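Local coordinates for leucine-rich-repeat protein (PDB 4WNR) that binds GDP through the Ras-like Roc domain of a Roco protein, which is also predicted to act as a serine/threonine protein kinase, at residues A[39-44]-A[89-94]; A[114-119]-A[142-147]; A[224-229]-A[271-276]. All coordinates share one frame; numbering follows the deposited sequence.

Interaction 1. Residues A[39-44]-A[89-94]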
loop_
_atom_site.group_PDB
_atom_site.type_symbol
_atom_site.label_atom_id
_atom_site.label_comp_id
_atom_site.label_asym_id
_atom_site.label_seq_id
_atom_site.Cartn_x
_atom_site.Cartn_y
_atom_site.Cartn_z
ATOM N N LEU A 39 4.326 -6.724 18.590
ATOM C CA LEU A 39 4.576 -6.050 17.311
ATOM C C LEU A 39 4.025 -4.624 17.322
ATOM O O LEU A 39 4.776 -3.659 17.162
ATOM C CB LEU A 39 3.966 -6.854 16.153
ATOM C CG LEU A 39 4.083 -6.278 14.735
ATOM C CD1 LEU A 39 5.512 -5.869 14.399
ATOM C CD2 LEU A 39 3.569 -7.288 13.723
ATOM N N ASN A 40 2.713 -4.510 17.513
ATOM C CA ASN A 40 2.026 -3.215 17.594
ATOM C C ASN A 40 2.287 -2.295 16.398
ATOM O O ASN A 40 2.596 -1.113 16.565
ATOM C CB ASN A 40 2.380 -2.495 18.904
ATOM C CG ASN A 40 2.081 -3.327 20.142
ATOM O OD1 ASN A 40 2.839 -3.295 21.111
ATOM N ND2 ASN A 40 0.974 -4.069 20.125
ATOM N N GLU A 41 2.166 -2.853 15.197
ATOM C CA GLU A 41 2.275 -2.079 13.957
ATOM C C GLU A 41 1.177 -2.461 12.975
ATOM O O GLU A 41 0.838 -3.637 12.841
ATOM C CB GLU A 41 3.641 -2.268 13.292
ATOM C CG GLU A 41 4.610 -1.117 13.516
ATOM C CD GLU A 41 5.731 -1.065 12.493
ATOM O OE1 GLU A 41 5.613 -1.703 11.428
ATOM O OE2 GLU A 41 6.736 -0.369 12.749
ATOM N N VAL A 42 0.630 -1.454 12.295
ATOM C CA VAL A 42 -0.419 -1.655 11.296
ATOM C C VAL A 42 -0.193 -0.716 10.120
ATOM O O VAL A 42 0.200 0.437 10.305
ATOM C CB VAL A 42 -1.827 -1.362 11.861
ATOM C CG1 VAL A 42 -2.901 -1.907 10.929
ATOM C CG2 VAL A 42 -1.999 -1.948 13.252
ATOM N N LYS A 43 -0.446 -1.216 8.914
ATOM C CA LYS A 43 -0.462 -0.376 7.721
ATOM C C LYS A 43 -1.881 0.142 7.505
ATOM O O LYS A 43 -2.830 -0.640 7.460
ATOM C CB LYS A 43 0.009 -1.158 6.491
ATOM C CG LYS A 43 0.168 -0.293 5.248
ATOM C CD LYS A 43 0.949 -0.994 4.147
ATOM C CE LYS A 43 0.134 -2.094 3.492
ATOM N NZ LYS A 43 0.902 -2.794 2.427
ATOM N N VAL A 44 -2.017 1.461 7.391
ATOM C CA VAL A 44 -3.311 2.091 7.132
ATOM C C VAL A 44 -3.330 2.606 5.695
ATOM O O VAL A 44 -2.469 3.393 5.297
ATOM C CB VAL A 44 -3.599 3.241 8.119
ATOM C CG1 VAL A 44 -4.919 3.924 7.787
ATOM C CG2 VAL A 44 -3.636 2.714 9.544
ATOM N N GLU A 89 2.955 1.254 23.123
ATOM C CA GLU A 89 3.326 2.249 22.120
ATOM C C GLU A 89 2.832 1.776 20.752
ATOM O O GLU A 89 3.408 0.862 20.157
ATOM C CB GLU A 89 4.848 2.453 22.108
ATOM C CG GLU A 89 5.341 3.580 21.202
ATOM C CD GLU A 89 4.921 4.964 21.674
ATOM O OE1 GLU A 89 4.889 5.202 22.901
ATOM O OE2 GLU A 89 4.631 5.824 20.812
ATOM N N ILE A 90 1.758 2.393 20.266
ATOM C CA ILE A 90 1.160 2.016 18.983
ATOM C C ILE A 90 1.884 2.727 17.842
ATOM O O ILE A 90 2.179 3.920 17.932
ATOM C CB ILE A 90 -0.346 2.356 18.917
ATOM C CG1 ILE A 90 -1.098 1.786 20.131
ATOM C CG2 ILE A 90 -0.956 1.847 17.617
ATOM C CD1 ILE A 90 -1.000 0.283 20.304
ATOM N N LYS A 91 2.160 1.980 16.776
ATOM C CA LYS A 91 2.860 2.501 15.599
ATOM C C LYS A 91 2.008 2.288 14.346
ATOM O O LYS A 91 1.528 1.184 14.094
ATOM C CB LYS A 91 4.218 1.814 15.453
ATOM C CG LYS A 91 5.207 2.173 16.555
ATOM C CD LYS A 91 6.177 1.039 16.864
ATOM C CE LYS A 91 7.252 0.891 15.800
ATOM N NZ LYS A 91 8.346 1.888 15.958
ATOM N N VAL A 92 1.823 3.354 13.571
ATOM C CA VAL A 92 0.938 3.330 12.405
ATOM C C VAL A 92 1.667 3.820 11.158
ATOM O O VAL A 92 2.382 4.821 11.199
ATOM C CB VAL A 92 -0.310 4.209 12.635
ATOM C CG1 VAL A 92 -1.234 4.171 11.427
ATOM C CG2 VAL A 92 -1.058 3.755 13.880
ATOM N N ASN A 93 1.466 3.108 10.052
ATOM C CA ASN A 93 2.033 3.483 8.756
ATOM C C ASN A 93 0.930 3.875 7.771
ATOM O O ASN A 93 0.264 3.009 7.199
ATOM C CB ASN A 93 2.859 2.327 8.190
ATOM C CG ASN A 93 4.011 1.932 9.097
ATOM O OD1 ASN A 93 4.649 2.785 9.716
ATOM N ND2 ASN A 93 4.287 0.634 9.176
ATOM N N PHE A 94 0.734 5.179 7.590
ATOM C CA PHE A 94 -0.273 5.688 6.658
ATOM C C PHE A 94 0.260 5.667 5.231
ATOM O O PHE A 94 1.318 6.231 4.957
ATOM C CB PHE A 94 -0.687 7.116 7.019
ATOM C CG PHE A 94 -1.592 7.207 8.216
ATOM C CD1 PHE A 94 -2.912 6.787 8.139
ATOM C CD2 PHE A 94 -1.129 7.734 9.413
ATOM C CE1 PHE A 94 -3.749 6.880 9.239
ATOM C CE2 PHE A 94 -1.961 7.828 10.513
ATOM C CZ PHE A 94 -3.273 7.401 10.428
#
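N40 meets the partner strand first: its carbonyl O accepts the K91 backbone N at 3.1 Å, while its CB lies beside the E89 carbonyl. The backbone of N40 takes left-handed helical torsions, which asparagine tolerates better than most residues. Next, E41 pairs with K91, its CG packing against K91 CB at 3.5 Å. E41 OE2 and K91 NZ stay 4.2 Å apart, too far for a salt bridge; the carboxylate takes K215 instead. V42 faces the other side of the sheet. Its N reaches K91 O by a weak bond of 3.3 Å, whereas its O accepts N93 N in a straighter one (166° at the hydrogen). Across from N93, K43 has its CG anti to the backbone N (chi1 -173°), near N93 O, and the chain beyond carries NZ to the F110 carbonyl and the W95 ring. V44 closes the register, its N bonding to N93 O at 2.8 Å. Branching at CB lets its two methyls serve different partners: CG2 meets V92 CG1 at 3.4 Å, and CG1 lies 3.5 Å from F94 CE1. V92 CG1 also sits over one face of that ring, offset toward the rim, and L58 and L61 of helix 54-62 touch F94. This apolar face on parallel strands is characteristic of the central sheet of a Ras-like P-loop G domain, here Roc, in which strand 36-47 leads to the nucleotide-binding loop.

Interaction 2. Residues A[114-119]-A[142-147]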
loop_
_atom_site.group_PDB
_atom_site.type_symbol
_atom_site.label_atom_id
_atom_site.label_comp_id
_atom_site.label_asym_id
_atom_site.label_seq_id
_atom_site.Cartn_x
_atom_site.Cartn_y
_atom_site.Cartn_z
ATOM N N ARG A 114 -4.318 -8.155 6.635
ATOM C CA ARG A 114 -3.868 -7.823 7.992
ATOM C C ARG A 114 -3.475 -6.348 8.093
ATOM O O ARG A 114 -2.400 -6.005 8.588
ATOM C CB ARG A 114 -2.711 -8.730 8.416
ATOM C CG ARG A 114 -3.077 -10.204 8.452
ATOM C CD ARG A 114 -1.938 -11.052 8.989
ATOM N NE ARG A 114 -0.818 -11.132 8.053
ATOM C CZ ARG A 114 0.293 -11.841 8.255
ATOM N NH1 ARG A 114 0.455 -12.546 9.371
ATOM N NH2 ARG A 114 1.249 -11.846 7.334
ATOM N N SER A 115 -4.366 -5.491 7.606
ATOM C CA SER A 115 -4.147 -4.048 7.563
ATOM C C SER A 115 -5.427 -3.336 7.997
ATOM O O SER A 115 -6.354 -3.978 8.488
ATOM C CB SER A 115 -3.755 -3.627 6.143
ATOM O OG SER A 115 -2.639 -4.367 5.678
ATOM N N LEU A 116 -5.465 -2.015 7.840
ATOM C CA LEU A 116 -6.690 -1.239 8.053
ATOM C C LEU A 116 -6.920 -0.305 6.868
ATOM O O LEU A 116 -5.976 0.276 6.330
ATOM C CB LEU A 116 -6.614 -0.443 9.356
ATOM C CG LEU A 116 -7.919 0.223 9.815
ATOM C CD1 LEU A 116 -8.081 0.121 11.326
ATOM C CD2 LEU A 116 -8.003 1.676 9.369
ATOM N N TYR A 117 -8.182 -0.169 6.468
ATOM C CA TYR A 117 -8.548 0.638 5.308
ATOM C C TYR A 117 -9.406 1.833 5.704
ATOM O O TYR A 117 -10.306 1.713 6.534
ATOM C CB TYR A 117 -9.298 -0.217 4.283
ATOM C CG TYR A 117 -8.402 -1.169 3.528
ATOM C CD1 TYR A 117 -8.003 -2.377 4.093
ATOM C CD2 TYR A 117 -7.945 -0.857 2.251
ATOM C CE1 TYR A 117 -7.176 -3.251 3.404
ATOM C CE2 TYR A 117 -7.119 -1.725 1.554
ATOM C CZ TYR A 117 -6.739 -2.920 2.133
ATOM O OH TYR A 117 -5.917 -3.777 1.439
ATOM N N ILE A 118 -9.105 2.982 5.104
ATOM C CA ILE A 118 -9.927 4.183 5.243
ATOM C C ILE A 118 -10.461 4.562 3.864
ATOM O O ILE A 118 -9.711 5.036 3.007
ATOM C CB ILE A 118 -9.127 5.352 5.854
ATOM C CG1 ILE A 118 -8.695 5.005 7.281
ATOM C CG2 ILE A 118 -9.958 6.631 5.855
ATOM C CD1 ILE A 118 -7.700 5.973 7.885
ATOM N N LEU A 119 -11.755 4.335 3.655
ATOM C CA LEU A 119 -12.414 4.653 2.388
ATOM C C LEU A 119 -12.974 6.073 2.424
ATOM O O LEU A 119 -13.924 6.348 3.154
ATOM C CB LEU A 119 -13.538 3.650 2.102
ATOM C CG LEU A 119 -14.390 3.878 0.848
ATOM C CD1 LEU A 119 -13.531 3.981 -0.404
ATOM C CD2 LEU A 119 -15.416 2.764 0.703
ATOM N N ASP A 142 -9.902 -9.834 5.742
ATOM C CA ASP A 142 -10.611 -9.563 7.000
ATOM C C ASP A 142 -10.239 -8.202 7.605
ATOM O O ASP A 142 -10.565 -7.921 8.760
ATOM C CB ASP A 142 -10.324 -10.673 8.021
ATOM C CG ASP A 142 -10.804 -12.040 7.558
ATOM O OD1 ASP A 142 -11.916 -12.133 6.989
ATOM O OD2 ASP A 142 -10.069 -13.028 7.775
ATOM N N SER A 143 -9.566 -7.361 6.821
ATOM C CA SER A 143 -9.128 -6.047 7.288
ATOM C C SER A 143 -10.331 -5.130 7.510
ATOM O O SER A 143 -11.221 -5.069 6.660
ATOM C CB SER A 143 -8.176 -5.410 6.274
ATOM O OG SER A 143 -6.967 -6.140 6.177
ATOM N N PRO A 144 -10.369 -4.419 8.655
ATOM C CA PRO A 144 -11.488 -3.518 8.925
ATOM C C PRO A 144 -11.472 -2.269 8.046
ATOM O O PRO A 144 -10.411 -1.835 7.595
ATOM C CB PRO A 144 -11.291 -3.142 10.397
ATOM C CG PRO A 144 -9.833 -3.299 10.634
ATOM C CD PRO A 144 -9.414 -4.456 9.778
ATOM N N VAL A 145 -12.654 -1.705 7.819
ATOM C CA VAL A 145 -12.820 -0.543 6.950
ATOM C C VAL A 145 -13.560 0.568 7.689
ATOM O O VAL A 145 -14.563 0.317 8.353
ATOM C CB VAL A 145 -13.611 -0.903 5.674
ATOM C CG1 VAL A 145 -13.693 0.293 4.733
ATOM C CG2 VAL A 145 -12.978 -2.089 4.965
ATOM N N LEU A 146 -13.048 1.790 7.573
ATOM C CA LEU A 146 -13.725 2.977 8.097
ATOM C C LEU A 146 -14.083 3.902 6.936
ATOM O O LEU A 146 -13.201 4.380 6.223
ATOM C CB LEU A 146 -12.840 3.706 9.109
ATOM C CG LEU A 146 -12.923 3.213 10.559
ATOM C CD1 LEU A 146 -12.435 1.779 10.699
ATOM C CD2 LEU A 146 -12.126 4.133 11.472
ATOM N N VAL A 147 -15.378 4.141 6.749
ATOM C CA VAL A 147 -15.862 4.949 5.631
ATOM C C VAL A 147 -15.968 6.414 6.048
ATOM O O VAL A 147 -16.638 6.738 7.030
ATOM C CB VAL A 147 -17.235 4.464 5.128
ATOM C CG1 VAL A 147 -17.630 5.200 3.853
ATOM C CG2 VAL A 147 -17.215 2.961 4.877
#
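The hydroxyl of S143 is held by two groups: OG accepts the S115 backbone N at 3.0 Å, with 164° at the hydrogen, and is hydrogen-bonded to the carbonyl of G140. A serine suits this place because one small group can both accept and donate; OG stands beside its own backbone N (chi1 -66°). An alanine here would probably leave the S115 N-H and the G140 carbonyl without their shared partner, though CB would still touch Y117. That CB lies in the plane of the Y117 ring, at the edge, 3.7 Å from CE1, while the phenol OH bonds to the S112 carbonyl. P144 has no N-H to give, but its carbonyl receives Y117 N at 3.0 Å, nearly along the C=O axis. Its ring carbon CG meets L116 CD1 at 3.9 Å, the two side chains crossing at about a right angle. Regular parallel pairing follows: Y117 O takes L146 N at 2.9 Å, and L146 O takes L119 N at the same length. Side chains on both faces pack against helices: Y117 CB and L119 CB flank V145, under helix 129-140, whereas I118 and L146 both pack on F189 of helix 186-198. Two parallel strands joined through helix 129-140 form a beta-alpha-beta crossover, the building unit of the P-loop nucleotide-binding fold, and L119 reaches the residues of the probable P-loop.

Interaction 3. Residues A[224-229]-A[271-276]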
loop_
_atom_site.group_PDB
_atom_site.type_symbol
_atom_site.label_atom_id
_atom_site.label_comp_id
_atom_site.label_asym_id
_atom_site.label_seq_id
_atom_site.Cartn_x
_atom_site.Cartn_y
_atom_site.Cartn_z
ATOM N N ASN A 224 16.664 0.058 -3.738
ATOM C CA ASN A 224 15.356 -0.016 -4.386
ATOM C C ASN A 224 14.683 -1.353 -4.105
ATOM O O ASN A 224 13.488 -1.411 -3.810
ATOM C CB ASN A 224 15.486 0.190 -5.899
ATOM C CG ASN A 224 15.971 1.580 -6.268
ATOM O OD1 ASN A 224 16.879 1.731 -7.085
ATOM N ND2 ASN A 224 15.366 2.605 -5.676
ATOM N N PHE A 225 15.464 -2.424 -4.207
ATOM C CA PHE A 225 14.987 -3.769 -3.899
ATOM C C PHE A 225 16.145 -4.688 -3.525
ATOM O O PHE A 225 17.313 -4.313 -3.642
ATOM C CB PHE A 225 14.235 -4.356 -5.098
ATOM C CG PHE A 225 15.115 -4.644 -6.283
ATOM C CD1 PHE A 225 15.409 -3.648 -7.204
ATOM C CD2 PHE A 225 15.653 -5.912 -6.473
ATOM C CE1 PHE A 225 16.222 -3.912 -8.294
ATOM C CE2 PHE A 225 16.467 -6.180 -7.561
ATOM C CZ PHE A 225 16.750 -5.179 -8.473
ATOM N N ILE A 226 15.805 -5.890 -3.075
ATOM C CA ILE A 226 16.795 -6.930 -2.796
ATOM C C ILE A 226 16.291 -8.282 -3.293
ATOM O O ILE A 226 15.087 -8.536 -3.310
ATOM C CB ILE A 226 17.145 -7.021 -1.292
ATOM C CG1 ILE A 226 15.892 -7.298 -0.450
ATOM C CG2 ILE A 226 17.844 -5.745 -0.836
ATOM C CD1 ILE A 226 16.156 -7.444 1.035
ATOM N N THR A 227 17.220 -9.140 -3.706
ATOM C CA THR A 227 16.870 -10.486 -4.161
ATOM C C THR A 227 16.597 -11.398 -2.962
ATOM O O THR A 227 16.921 -11.058 -1.826
ATOM C CB THR A 227 17.939 -11.099 -5.101
ATOM O OG1 THR A 227 17.559 -12.436 -5.457
ATOM C CG2 THR A 227 19.321 -11.130 -4.459
ATOM N N TYR A 228 15.997 -12.553 -3.233
ATOM C CA TYR A 228 15.589 -13.489 -2.179
ATOM C C TYR A 228 16.793 -14.140 -1.488
ATOM O O TYR A 228 16.696 -14.580 -0.341
ATOM C CB TYR A 228 14.645 -14.552 -2.761
ATOM C CG TYR A 228 13.811 -15.341 -1.758
ATOM C CD1 TYR A 228 13.423 -14.796 -0.531
ATOM C CD2 TYR A 228 13.371 -16.627 -2.064
ATOM C CE1 TYR A 228 12.651 -15.520 0.364
ATOM C CE2 TYR A 228 12.599 -17.354 -1.175
ATOM C CZ TYR A 228 12.241 -16.798 0.036
ATOM O OH TYR A 228 11.473 -17.527 0.915
ATOM N N GLU A 229 17.921 -14.191 -2.196
ATOM C CA GLU A 229 19.192 -14.645 -1.625
ATOM C C GLU A 229 19.706 -13.647 -0.585
ATOM O O GLU A 229 20.179 -14.041 0.482
ATOM C CB GLU A 229 20.236 -14.835 -2.739
ATOM C CG GLU A 229 21.607 -15.330 -2.281
ATOM C CD GLU A 229 21.582 -16.722 -1.671
ATOM O OE1 GLU A 229 20.662 -17.507 -1.989
ATOM O OE2 GLU A 229 22.494 -17.036 -0.877
ATOM N N HIS A 271 12.199 -8.325 -3.826
ATOM C CA HIS A 271 11.691 -7.753 -2.577
ATOM C C HIS A 271 11.888 -6.243 -2.620
ATOM O O HIS A 271 12.967 -5.744 -2.300
ATOM C CB HIS A 271 12.430 -8.334 -1.370
ATOM C CG HIS A 271 12.178 -9.793 -1.146
ATOM N ND1 HIS A 271 12.514 -10.756 -2.072
ATOM C CD2 HIS A 271 11.639 -10.452 -0.094
ATOM C CE1 HIS A 271 12.179 -11.946 -1.607
ATOM N NE2 HIS A 271 11.648 -11.790 -0.406
ATOM N N VAL A 272 10.843 -5.523 -3.014
ATOM C CA VAL A 272 10.932 -4.078 -3.225
ATOM C C VAL A 272 10.904 -3.315 -1.899
ATOM O O VAL A 272 9.995 -3.494 -1.087
ATOM C CB VAL A 272 9.798 -3.575 -4.143
ATOM C CG1 VAL A 272 9.870 -2.064 -4.321
ATOM C CG2 VAL A 272 9.868 -4.272 -5.494
ATOM N N LEU A 273 11.909 -2.465 -1.697
ATOM C CA LEU A 273 12.005 -1.609 -0.508
ATOM C C LEU A 273 11.478 -0.197 -0.771
ATOM O O LEU A 273 10.969 0.457 0.141
ATOM C CB LEU A 273 13.455 -1.536 -0.016
ATOM C CG LEU A 273 13.910 -2.645 0.938
ATOM C CD1 LEU A 273 13.635 -4.031 0.375
ATOM C CD2 LEU A 273 15.390 -2.482 1.254
ATOM N N GLU A 274 11.619 0.267 -2.011
ATOM C CA GLU A 274 11.131 1.582 -2.428
ATOM C C GLU A 274 9.930 1.425 -3.369
ATOM O O GLU A 274 10.097 1.010 -4.516
ATOM C CB GLU A 274 12.254 2.362 -3.123
ATOM C CG GLU A 274 11.865 3.747 -3.626
ATOM C CD GLU A 274 11.353 4.659 -2.526
ATOM O OE1 GLU A 274 10.296 5.297 -2.729
ATOM O OE2 GLU A 274 11.999 4.732 -1.458
ATOM N N PRO A 275 8.713 1.749 -2.888
ATOM C CA PRO A 275 7.499 1.669 -3.714
ATOM C C PRO A 275 7.553 2.469 -5.022
ATOM O O PRO A 275 6.950 2.060 -6.017
ATOM C CB PRO A 275 6.417 2.241 -2.794
ATOM C CG PRO A 275 6.900 1.937 -1.423
ATOM C CD PRO A 275 8.394 2.069 -1.485
ATOM N N LYS A 276 8.267 3.592 -5.014
ATOM C CA LYS A 276 8.401 4.441 -6.205
ATOM C C LYS A 276 9.137 3.746 -7.357
ATOM O O LYS A 276 8.924 4.081 -8.524
ATOM C CB LYS A 276 9.104 5.755 -5.852
ATOM C CG LYS A 276 8.294 6.656 -4.933
ATOM C CD LYS A 276 9.030 7.948 -4.619
ATOM C CE LYS A 276 8.207 8.843 -3.705
ATOM N NZ LYS A 276 8.919 10.105 -3.360
#
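F225 and V272 form an antiparallel non-hydrogen-bonded pair; in the next, hydrogen-bonded pair I226 N gives to H271 O and H271 N to I226 O, each at 2.9 Å. N224 O accepts two backbone donors from the same face of its plane, L273 N at 2.8 Å and E274 N at 3.1 Å. So L273 and E274 both have their N-H bonded where the backbone leaves strand 271-272. The result is a two-stranded antiparallel sheet in the COR-A region, each strand leading within a residue or two into a helix, 228-237 or 275-286. T227 and E274 occupy N-cap positions, where a side-chain oxygen suits: E274 OE1 takes K276 N in a weak bond, whereas T227 OG1 is hydrogen-bonded to D269 OD1. Among apolar contacts, I226 holds CG1 between the backbone N and the carbonyl carbon (chi1 58°), which sets it 3.7 Å from H271 CB and 4.1 Å from L273 CD1. In the aromatic contact Y228 CD1 lies 3.3 Å from H271 CE1; the rings are nearly parallel (planes 17° apart) but slid so that they barely overlap. H271 ND1 bonds to the D269 carbonyl, which should help fix the imidazole's rotation.

Overall arrangement
From the N terminus, interaction 1 closes first, spanning the probable P-loop, helix 54-62 and strand 77-85. Interaction 2 then closes a shorter loop containing helix 129-140, and interaction 3 a mainly helical one including helix 243-256. All three follow in series, without nesting or crossing. Interactions 1 and 2 share the Roc sheet: strands 36-47 and 116-121 are neighbours, with K43 O 3.0 Å from L116 N, a probable hydrogen bond. Interaction 3 stands apart in COR-A, its nearest atoms about 9 Å from interaction 1 and about 13 Å from interaction 2. Its loop nonetheless meets Roc, since the L256 carbonyl is hydrogen-bonded to N93 ND2 and D255 forms a salt bridge with R114.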